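Local coordinates for protein FimX (Pseudomonas aeruginosa PAO1, PDB 3HV8), which carries an EAL domain of beta-alpha barrel fold and binds C2E in a pocket of that domain, at residues S150-A155 with L184-V189; W86-S91 with L122-V127. All blocks are in the same frame, centred on the assembly; numbering follows the deposited sequence.

Overall arrangement
Following the chain from the N terminus, interaction 2 comes first: helix 80-96 packs on helix 121-132 and closes a connection of 30 residues that includes strand 105-110. Interaction 1 follows, where the start of helix 152-164 meets the loop ahead of strand 191-194, closing 28 residues that include strand 168-174. The two contacts neither nest nor cross; interaction 2 is complete before interaction 1 opens. Their centres lie about 20 Å apart and their nearest atoms about 7 Å apart, without touching. Helix 152-164 links them, since it supplies Leu152 and Ala155 to interaction 1 and touches Leu122 and Leu125 of interaction 2.

Interaction 1: S150-A155 with L184-V189; sequences SYLKQA and LKHLTV
The imidazole of His186 receives Leu152 over one face: CD2 of Leu152 sits 3.9 Å from the ring centroid and only 15° off the ring normal, a CH-pi contact displaced a little toward the rim. Its nearest ring atom is CD2 of His186, 3.8 Å from CD2 of Leu152. The two side chains cross at about a right angle, and the leucine meets the ring with the end of one branch, CD2. Its other branch turns to the base of the histidine, with CD1 of Leu152 4.0 Å from CB of His186. The same CD1 lies 4.1 Å from CD2 of Leu187, so the fork of Leu152 spans two consecutive residues of the loop. With CG of Leu152 swung opposite the backbone N (chi1 -173°), the fork reaches across to the loop although the CB itself does not point there.

Deeper in, Leu187 makes the closest approach through a single methyl. CD2 of Leu187 comes within 3.6 Å of CB of Ala155 and 3.5 Å of C of Ala155, pressing on the first turn of helix 152-164. That turn is closed by the bond from Ala155 N to Tyr151 O, with Tyr151 at the N-cap. Ala155 and Leu187 are buried, whereas Leu152 and His186 are partly exposed, so the apolar contact runs from the interior outward to the histidine. Thr159, one turn further along the helix, adds polar links: its OG1 is hydrogen-bonded to both Ala155 O and Thr188 N. Leu187 also touches Ile171 of strand 168-174. Helix 152-164 leads into that strand; the next connection, to the parallel strand 191-194, has no helix and runs through 184-189, which lies against helix 152-164 in the outer layer of the EAL domain's beta-alpha barrel.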
loop_
_atom_site.group_PDB
_atom_site.type_symbol
_atom_site.label_atom_id
_atom_site.label_comp_id
_atom_site.label_asym_id
_atom_site.label_seq_id
_atom_site.Cartn_x
_atom_site.Cartn_y
_atom_site.Cartn_z
ATOM N N SER A 150 13.656 4.753 8.146
ATOM C CA SER A 150 14.973 5.010 7.565
ATOM C C SER A 150 15.098 6.398 6.970
ATOM O O SER A 150 16.185 6.985 6.954
ATOM C CB SER A 150 15.253 4.016 6.428
ATOM O OG SER A 150 15.370 2.685 6.886
ATOM N N TYR A 151 14.000 6.908 6.426
ATOM C CA TYR A 151 13.997 8.171 5.695
ATOM C C TYR A 151 12.954 9.093 6.313
ATOM O O TYR A 151 12.085 9.623 5.621
ATOM C CB TYR A 151 13.680 7.923 4.207
ATOM C CG TYR A 151 14.631 6.929 3.583
ATOM C CD1 TYR A 151 15.913 7.315 3.206
ATOM C CD2 TYR A 151 14.263 5.598 3.414
ATOM C CE1 TYR A 151 16.792 6.396 2.652
ATOM C CE2 TYR A 151 15.141 4.671 2.860
ATOM C CZ TYR A 151 16.406 5.083 2.493
ATOM O OH TYR A 151 17.280 4.153 1.972
ATOM N N LEU A 152 13.041 9.257 7.626
ATOM C CA LEU A 152 11.986 9.933 8.376
ATOM C C LEU A 152 11.755 11.366 7.913
ATOM O O LEU A 152 10.619 11.770 7.697
ATOM C CB LEU A 152 12.301 9.888 9.862
ATOM C CG LEU A 152 11.203 10.410 10.778
ATOM C CD1 LEU A 152 10.016 9.467 10.764
ATOM C CD2 LEU A 152 11.747 10.570 12.192
ATOM N N LYS A 153 12.821 12.141 7.745
ATOM C CA LYS A 153 12.651 13.520 7.290
ATOM C C LYS A 153 11.982 13.587 5.919
ATOM O O LYS A 153 11.063 14.381 5.698
ATOM C CB LYS A 153 13.986 14.273 7.298
ATOM C CG LYS A 153 14.428 14.652 8.706
ATOM C CD LYS A 153 15.640 15.573 8.724
ATOM C CE LYS A 153 16.219 15.661 10.136
ATOM N NZ LYS A 153 17.167 16.803 10.304
ATOM N N GLN A 154 12.393 12.715 5.001
ATOM C CA GLN A 154 11.791 12.705 3.675
ATOM C C GLN A 154 10.343 12.222 3.682
ATOM O O GLN A 154 9.510 12.730 2.938
ATOM C CB GLN A 154 12.616 11.842 2.733
ATOM C CG GLN A 154 14.024 12.350 2.591
ATOM C CD GLN A 154 15.013 11.590 3.463
ATOM O OE1 GLN A 154 14.779 11.338 4.654
ATOM N NE2 GLN A 154 16.133 11.215 2.862
ATOM N N ALA A 155 10.045 11.260 4.552
ATOM C CA ALA A 155 8.685 10.760 4.663
ATOM C C ALA A 155 7.768 11.822 5.280
ATOM O O ALA A 155 6.597 11.965 4.879
ATOM C CB ALA A 155 8.661 9.470 5.489
ATOM N N LEU A 184 4.959 7.805 14.017
ATOM C CA LEU A 184 3.681 8.473 13.776
ATOM C C LEU A 184 3.632 9.909 14.321
ATOM O O LEU A 184 2.776 10.699 13.927
ATOM C CB LEU A 184 2.529 7.631 14.334
ATOM C CG LEU A 184 2.580 6.165 13.886
ATOM C CD1 LEU A 184 1.337 5.430 14.350
ATOM C CD2 LEU A 184 2.742 6.060 12.374
ATOM N N LYS A 185 4.566 10.248 15.206
ATOM C CA LYS A 185 4.677 11.623 15.718
ATOM C C LYS A 185 5.122 12.604 14.631
ATOM O O LYS A 185 5.041 13.832 14.798
ATOM C CB LYS A 185 5.670 11.688 16.877
ATOM C CG LYS A 185 5.345 10.821 18.081
ATOM C CD LYS A 185 6.594 10.658 18.945
ATOM C CE LYS A 185 6.322 9.872 20.215
ATOM N NZ LYS A 185 7.518 9.860 21.108
ATOM N N HIS A 186 5.588 12.063 13.510
ATOM C CA HIS A 186 6.285 12.872 12.516
ATOM C C HIS A 186 5.592 12.903 11.175
ATOM O O HIS A 186 5.836 13.803 10.381
ATOM C CB HIS A 186 7.698 12.329 12.311
ATOM C CG HIS A 186 8.517 12.319 13.560
ATOM N ND1 HIS A 186 9.177 13.440 14.016
ATOM C CD2 HIS A 186 8.786 11.335 14.448
ATOM C CE1 HIS A 186 9.815 13.145 15.134
ATOM N NE2 HIS A 186 9.590 11.875 15.420
ATOM N N LEU A 187 4.734 11.917 10.922
ATOM C CA LEU A 187 4.191 11.679 9.593
ATOM C C LEU A 187 2.718 12.034 9.525
ATOM O O LEU A 187 2.038 12.076 10.551
ATOM C CB LEU A 187 4.392 10.216 9.206
ATOM C CG LEU A 187 5.841 9.738 9.334
ATOM C CD1 LEU A 187 5.972 8.245 9.069
ATOM C CD2 LEU A 187 6.778 10.540 8.420
ATOM N N THR A 188 2.226 12.284 8.318
ATOM C CA THR A 188 0.826 12.589 8.072
ATOM C C THR A 188 0.233 11.344 7.415
ATOM O O THR A 188 0.374 11.123 6.210
ATOM C CB THR A 188 0.686 13.809 7.160
ATOM O OG1 THR A 188 1.440 14.898 7.726
ATOM C CG2 THR A 188 -0.745 14.227 6.994
ATOM N N VAL A 189 -0.370 10.486 8.227
ATOM C CA VAL A 189 -0.917 9.239 7.714
ATOM C C VAL A 189 -2.251 8.960 8.381
ATOM O O VAL A 189 -2.465 9.291 9.553
ATOM C CB VAL A 189 0.048 8.050 7.912
ATOM C CG1 VAL A 189 1.357 8.267 7.153
ATOM C CG2 VAL A 189 0.318 7.822 9.385
#

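Interaction 2: W86-S91 with L122-V127; sequences WVILNS and LPWLGV
Ile88 and Leu125 mark the closest backbone pairing of two helical segments, their CA atoms 8.4 Å apart. The segments run nearly parallel, with a crossing angle of -19° and axes 11.5 Å apart at closest approach, a separation bridged chiefly by the large indole of Trp124. Its CB already points at helix 80-96, and with CG opposite the backbone N (chi1 171°) the indole carries on in that direction, presenting the edge of its six-membered ring. CB of Ile88 lies in the ring plane at this edge, while CG2 of Ile88 touches both CZ3 and CH2 of Trp124 at 3.8 Å. The isoleucine and tryptophan side chains run antiparallel alongside one another. CG2 of Ile88 also reaches CD1 of Leu125 at 4.0 Å, so one methyl serves both partners. On the solvent side, CD1 of the exposed Leu89 approaches CZ2 of Trp124 at 4.2 Å. Arg85, one turn before Leu89, makes a cation-pi contact with the same indole.

On the inner side of helix 80-96, Val87 O accepts bonds from both N and OG of Ser91, and Val87 touches the bound C2E. Ile88 packs on Val109 of strand 105-110, while Val87 and Ser91, on the side of the helix turned to the sheet, pack on strand 49-58. Leu125 meets Leu162 of helix 152-164, placing helix 121-132 between its two helical neighbours.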
loop_
_atom_site.group_PDB
_atom_site.type_symbol
_atom_site.label_atom_id
_atom_site.label_comp_id
_atom_site.label_asym_id
_atom_site.label_seq_id
_atom_site.Cartn_x
_atom_site.Cartn_y
_atom_site.Cartn_z
ATOM N N TRP A 86 5.254 4.862 -13.319
ATOM C CA TRP A 86 4.431 4.027 -14.203
ATOM C C TRP A 86 3.212 3.517 -13.428
ATOM O O TRP A 86 2.079 3.570 -13.911
ATOM C CB TRP A 86 5.245 2.839 -14.761
ATOM C CG TRP A 86 4.528 2.095 -15.834
ATOM C CD1 TRP A 86 4.663 2.287 -17.192
ATOM C CD2 TRP A 86 3.555 1.056 -15.675
ATOM N NE1 TRP A 86 3.835 1.437 -17.868
ATOM C CE2 TRP A 86 3.129 0.679 -16.972
ATOM C CE3 TRP A 86 2.980 0.419 -14.566
ATOM C CZ2 TRP A 86 2.172 -0.319 -17.191
ATOM C CZ3 TRP A 86 2.028 -0.571 -14.783
ATOM C CH2 TRP A 86 1.628 -0.925 -16.089
ATOM N N VAL A 87 3.438 3.038 -12.209
ATOM C CA VAL A 87 2.349 2.511 -11.411
ATOM C C VAL A 87 1.347 3.596 -11.070
ATOM O O VAL A 87 0.145 3.399 -11.213
ATOM C CB VAL A 87 2.876 1.866 -10.114
ATOM C CG1 VAL A 87 1.709 1.527 -9.173
ATOM C CG2 VAL A 87 3.723 0.611 -10.430
ATOM N N ILE A 88 1.853 4.749 -10.633
ATOM C CA ILE A 88 0.991 5.852 -10.227
ATOM C C ILE A 88 0.212 6.381 -11.422
ATOM O O ILE A 88 -0.983 6.615 -11.327
ATOM C CB ILE A 88 1.795 6.988 -9.593
ATOM C CG1 ILE A 88 2.455 6.502 -8.290
ATOM C CG2 ILE A 88 0.906 8.209 -9.318
ATOM C CD1 ILE A 88 3.552 7.432 -7.786
ATOM N N LEU A 89 0.885 6.568 -12.549
ATOM C CA LEU A 89 0.209 7.086 -13.734
ATOM C C LEU A 89 -0.941 6.180 -14.147
ATOM O O LEU A 89 -2.053 6.638 -14.473
ATOM C CB LEU A 89 1.213 7.221 -14.876
ATOM C CG LEU A 89 0.687 7.932 -16.104
ATOM C CD1 LEU A 89 0.485 9.401 -15.756
ATOM C CD2 LEU A 89 1.664 7.768 -17.255
ATOM N N ASN A 90 -0.694 4.880 -14.133
ATOM C CA ASN A 90 -1.701 3.917 -14.533
ATOM C C ASN A 90 -2.794 3.722 -13.496
ATOM O O ASN A 90 -3.948 3.496 -13.835
ATOM C CB ASN A 90 -1.043 2.613 -14.952
ATOM C CG ASN A 90 -0.426 2.726 -16.313
ATOM O OD1 ASN A 90 0.796 2.892 -16.458
ATOM N ND2 ASN A 90 -1.274 2.732 -17.326
ATOM N N SER A 91 -2.435 3.849 -12.230
ATOM C CA SER A 91 -3.441 3.782 -11.181
ATOM C C SER A 91 -4.412 4.938 -11.336
ATOM O O SER A 91 -5.635 4.744 -11.261
ATOM C CB SER A 91 -2.777 3.838 -9.810
ATOM O OG SER A 91 -2.080 2.625 -9.582
ATOM N N LEU A 122 6.444 15.084 -5.778
ATOM C CA LEU A 122 5.294 15.928 -5.458
ATOM C C LEU A 122 4.889 16.868 -6.598
ATOM O O LEU A 122 3.720 16.896 -6.984
ATOM C CB LEU A 122 5.526 16.711 -4.159
ATOM C CG LEU A 122 5.433 15.930 -2.846
ATOM C CD1 LEU A 122 5.879 16.817 -1.695
ATOM C CD2 LEU A 122 4.020 15.423 -2.624
ATOM N N PRO A 123 5.848 17.642 -7.146
ATOM C CA PRO A 123 5.495 18.509 -8.275
ATOM C C PRO A 123 4.868 17.710 -9.420
ATOM O O PRO A 123 3.866 18.138 -9.988
ATOM C CB PRO A 123 6.846 19.096 -8.710
ATOM C CG PRO A 123 7.692 19.048 -7.503
ATOM C CD PRO A 123 7.261 17.797 -6.759
ATOM N N TRP A 124 5.438 16.551 -9.745
ATOM C CA TRP A 124 4.901 15.738 -10.828
ATOM C C TRP A 124 3.512 15.191 -10.503
ATOM O O TRP A 124 2.620 15.190 -11.342
ATOM C CB TRP A 124 5.857 14.588 -11.161
ATOM C CG TRP A 124 5.260 13.581 -12.115
ATOM C CD1 TRP A 124 5.255 13.650 -13.479
ATOM C CD2 TRP A 124 4.582 12.355 -11.775
ATOM N NE1 TRP A 124 4.616 12.554 -14.008
ATOM C CE2 TRP A 124 4.193 11.744 -12.986
ATOM C CE3 TRP A 124 4.261 11.724 -10.565
ATOM C CZ2 TRP A 124 3.502 10.530 -13.030
ATOM C CZ3 TRP A 124 3.575 10.521 -10.607
ATOM C CH2 TRP A 124 3.198 9.935 -11.828
ATOM N N LEU A 125 3.338 14.712 -9.271
ATOM C CA LEU A 125 2.063 14.125 -8.888
ATOM C C LEU A 125 0.953 15.170 -8.979
ATOM O O LEU A 125 -0.140 14.875 -9.441
ATOM C CB LEU A 125 2.146 13.539 -7.472
ATOM C CG LEU A 125 0.888 12.928 -6.859
ATOM C CD1 LEU A 125 0.365 11.774 -7.691
ATOM C CD2 LEU A 125 1.201 12.472 -5.435
ATOM N N GLY A 126 1.274 16.388 -8.557
ATOM C CA GLY A 126 0.340 17.494 -8.636
ATOM C C GLY A 126 -0.194 17.672 -10.044
ATOM O O GLY A 126 -1.405 17.774 -10.256
ATOM N N VAL A 127 0.708 17.691 -11.019
ATOM C CA VAL A 127 0.284 17.865 -12.409
ATOM C C VAL A 127 -0.427 16.633 -12.966
ATOM O O VAL A 127 -1.363 16.751 -13.746
ATOM C CB VAL A 127 1.459 18.270 -13.320
ATOM C CG1 VAL A 127 1.077 18.108 -14.794
ATOM C CG2 VAL A 127 1.875 19.696 -13.019
#